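Side-chain contact in putative glutaryl-CoA dehydrogenase (Thermus thermophilus, PDB 2EBA), which belongs to the acyl-CoA dehydrogenase family of flavoproteins and binds flavin-adenine dinucleotide in a four-chain assembly: residues V361-Y364 with E365-D369. Residues are numbered along the deposited sequence; the frame is centred on the assembly and turned at random.
With FAD (flavin-adenine dinucleotide), chain I.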
loop_
_atom_site.group_PDB
_atom_site.type_symbol
_atom_site.label_atom_id
_atom_site.label_comp_id
_atom_site.label_asym_id
_atom_site.label_seq_id
_atom_site.Cartn_x
_atom_site.Cartn_y
_atom_site.Cartn_z
ATOM N N VAL A 361 7.943 -8.994 17.276
ATOM C CA VAL A 361 6.775 -8.428 17.936
ATOM C C VAL A 361 5.581 -8.512 16.991
ATOM O O VAL A 361 4.438 -8.712 17.410
ATOM C CB VAL A 361 7.023 -6.960 18.311
ATOM C CG1 VAL A 361 5.845 -6.423 19.115
ATOM C CG2 VAL A 361 8.326 -6.837 19.089
ATOM N N TYR A 362 5.866 -8.356 15.707
ATOM C CA TYR A 362 4.867 -8.431 14.663
ATOM C C TYR A 362 4.308 -9.854 14.550
ATOM O O TYR A 362 3.205 -10.061 14.058
ATOM C CB TYR A 362 5.519 -8.002 13.351
ATOM C CG TYR A 362 4.637 -8.059 12.142
ATOM C CD1 TYR A 362 3.482 -7.287 12.047
ATOM C CD2 TYR A 362 4.980 -8.866 11.065
ATOM C CE1 TYR A 362 2.698 -7.328 10.902
ATOM C CE2 TYR A 362 4.207 -8.909 9.925
ATOM C CZ TYR A 362 3.077 -8.147 9.847
ATOM O OH TYR A 362 2.336 -8.237 8.705
ATOM N N THR A 363 5.072 -10.822 15.036
ATOM C CA THR A 363 4.695 -12.227 14.987
ATOM C C THR A 363 4.103 -12.829 16.273
ATOM O O THR A 363 3.024 -13.422 16.246
ATOM C CB THR A 363 5.914 -13.065 14.555
ATOM O OG1 THR A 363 6.203 -12.791 13.182
ATOM C CG2 THR A 363 5.649 -14.543 14.719
ATOM N N TYR A 364 4.803 -12.690 17.392
ATOM C CA TYR A 364 4.304 -13.278 18.625
ATOM C C TYR A 364 3.143 -12.529 19.259
ATOM O O TYR A 364 2.803 -11.427 18.843
ATOM C CB TYR A 364 5.445 -13.484 19.639
ATOM C CG TYR A 364 6.086 -12.261 20.281
ATOM C CD1 TYR A 364 5.424 -11.030 20.373
ATOM C CD2 TYR A 364 7.342 -12.367 20.878
ATOM C CE1 TYR A 364 6.005 -9.950 21.049
ATOM C CE2 TYR A 364 7.922 -11.300 21.548
ATOM C CZ TYR A 364 7.254 -10.099 21.631
ATOM O OH TYR A 364 7.858 -9.055 22.289
ATOM N N GLU A 365 2.527 -13.139 20.264
ATOM C CA GLU A 365 1.386 -12.521 20.927
ATOM C C GLU A 365 0.287 -12.274 19.893
ATOM O O GLU A 365 -0.404 -11.253 19.924
ATOM C CB GLU A 365 1.814 -11.212 21.583
ATOM C CG GLU A 365 2.889 -11.411 22.638
ATOM C CD GLU A 365 2.327 -11.483 24.042
ATOM O OE1 GLU A 365 1.132 -11.799 24.191
ATOM O OE2 GLU A 365 3.081 -11.231 25.003
ATOM N N GLY A 366 0.130 -13.241 18.991
ATOM C CA GLY A 366 -0.873 -13.145 17.942
ATOM C C GLY A 366 -0.324 -12.429 16.726
ATOM O O GLY A 366 -0.024 -11.252 16.812
ATOM N N THR A 367 -0.166 -13.123 15.605
ATOM C CA THR A 367 0.346 -12.482 14.394
ATOM C C THR A 367 -0.635 -11.443 13.832
ATOM O O THR A 367 -1.793 -11.364 14.253
ATOM C CB THR A 367 0.628 -13.495 13.262
ATOM O OG1 THR A 367 -0.573 -14.200 12.935
ATOM C CG2 THR A 367 1.683 -14.471 13.669
ATOM N N HIS A 368 -0.169 -10.663 12.862
ATOM C CA HIS A 368 -1.002 -9.641 12.245
ATOM C C HIS A 368 -2.310 -10.242 11.771
ATOM O O HIS A 368 -3.381 -9.716 12.042
ATOM C CB HIS A 368 -0.268 -8.998 11.071
ATOM C CG HIS A 368 -0.944 -7.775 10.539
ATOM N ND1 HIS A 368 -1.963 -7.829 9.613
ATOM C CD2 HIS A 368 -0.781 -6.466 10.842
ATOM C CE1 HIS A 368 -2.398 -6.606 9.366
ATOM N NE2 HIS A 368 -1.697 -5.761 10.102
ATOM N N ASP A 369 -2.215 -11.368 11.083
ATOM C CA ASP A 369 -3.394 -12.043 10.576
ATOM C C ASP A 369 -4.350 -12.637 11.618
ATOM O O ASP A 369 -5.560 -12.629 11.402
ATOM C CB ASP A 369 -2.985 -13.116 9.564
ATOM C CG ASP A 369 -2.444 -12.515 8.279
ATOM O OD1 ASP A 369 -2.943 -11.451 7.873
ATOM O OD2 ASP A 369 -1.534 -13.100 7.660
HETATM P PA FAD I . 2.320 -20.236 12.514
HETATM O O1A FAD I . 2.491 -21.500 11.701
HETATM O O2A FAD I . 1.301 -20.165 13.623
HETATM O O5B FAD I . 2.099 -19.021 11.465
HETATM C C5B FAD I . 2.772 -18.839 10.332
HETATM C C4B FAD I . 2.187 -17.930 9.282
HETATM O O4B FAD I . 0.659 -18.302 9.046
HETATM C C3B FAD I . 1.757 -16.561 10.042
HETATM O O3B FAD I . 1.707 -15.589 9.003
HETATM C C2B FAD I . 0.264 -16.579 10.443
HETATM O O2B FAD I . -0.355 -15.362 10.269
HETATM C C1B FAD I . -0.282 -17.431 9.324
HETATM N N9A FAD I . -1.514 -18.124 9.897
HETATM C C8A FAD I . -1.530 -18.968 10.917
HETATM N N7A FAD I . -2.834 -19.375 11.075
HETATM C C5A FAD I . -3.606 -18.774 10.127
HETATM C C6A FAD I . -5.001 -18.805 9.792
HETATM N N6A FAD I . -5.875 -19.547 10.494
HETATM N N1A FAD I . -5.453 -18.053 8.735
HETATM C C2A FAD I . -4.597 -17.281 8.000
HETATM N N3A FAD I . -3.259 -17.234 8.301
HETATM C C4A FAD I . -2.746 -17.978 9.349
HETATM N N1 FAD I . 5.110 -18.109 22.564
HETATM C C2 FAD I . 4.784 -18.306 23.885
HETATM O O2 FAD I . 3.801 -19.003 24.189
HETATM N N3 FAD I . 5.545 -17.741 24.872
HETATM C C4 FAD I . 6.642 -16.973 24.562
HETATM O O4 FAD I . 7.329 -16.478 25.478
HETATM C C4X FAD I . 6.996 -16.761 23.213
HETATM N N5 FAD I . 8.105 -16.013 22.873
HETATM C C5X FAD I . 8.475 -15.836 21.562
HETATM C C6 FAD I . 9.643 -15.092 21.251
HETATM C C7 FAD I . 10.051 -14.929 19.902
HETATM C C7M FAD I . 11.317 -14.138 19.649
HETATM C C8 FAD I . 9.275 -15.505 18.848
HETATM C C8M FAD I . 9.638 -15.384 17.383
HETATM C C9 FAD I . 8.117 -16.237 19.164
HETATM C C9A FAD I . 7.685 -16.428 20.519
HETATM N N10 FAD I . 6.544 -17.179 20.870
HETATM C C10 FAD I . 6.200 -17.353 22.191
HETATM C "C1'" FAD I . 5.699 -17.829 19.857
HETATM C "C2'" FAD I . 4.912 -16.885 18.996
HETATM O "O2'" FAD I . 3.729 -16.505 19.680
HETATM C "C3'" FAD I . 4.655 -17.591 17.697
HETATM O "O3'" FAD I . 5.793 -17.394 16.863
HETATM C "C4'" FAD I . 3.421 -17.097 16.951
HETATM O "O4'" FAD I . 2.236 -17.684 17.496
HETATM C "C5'" FAD I . 3.503 -17.468 15.483
HETATM O "O5'" FAD I . 3.244 -18.848 15.322
HETATM P P FAD I . 4.255 -19.895 14.608
HETATM O O1P FAD I . 5.667 -19.397 14.635
HETATM O O2P FAD I . 3.999 -21.247 15.228
HETATM O O3P FAD I . 3.783 -19.840 13.078
HETATM O O HOH W 1 2.797 -11.251 11.908
#
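The Tyr362 and His368 rings meet obliquely, centroids 5.6 Å apart and planes at 45°. The touch is made by Tyr362 CE1, 3.4 Å from His368 CB; with Tyr362 CG anti to its own backbone N (chi1 178°), the phenol swings toward the start of the next helix. One face of the Tyr362 ring carries a water toward its rim, which accepts from His368 N at 3.2 Å. Trp327 packs against both rings, edge-to-face with His368. The Tyr364 ring has FAD C6 in its plane at one edge: Tyr364 CD2 lies 3.6 Å from FAD C6, and Glu365 CG lies 3.4 Å from Tyr364 CD1; ring and carboxylate planes are 77° apart. Arg90 and Ser91 hydrogen-bond Tyr364 OH, fixing the far end of the phenol. Thr367 OG1 hydrogen-bonds FAD O2B at 2.9 Å and also caps a backbone N of helix 368-380, whereas its CG2 packs on Thr363 O. The Thr363 methyl, CG2, lies 3.6 Å from FAD O3'. This turn of the C-terminal helical domain, between helices 351-361 and 368-380, contributes, with its N-cap threonine, one wall of the FAD pocket of the acyl-CoA dehydrogenase fold.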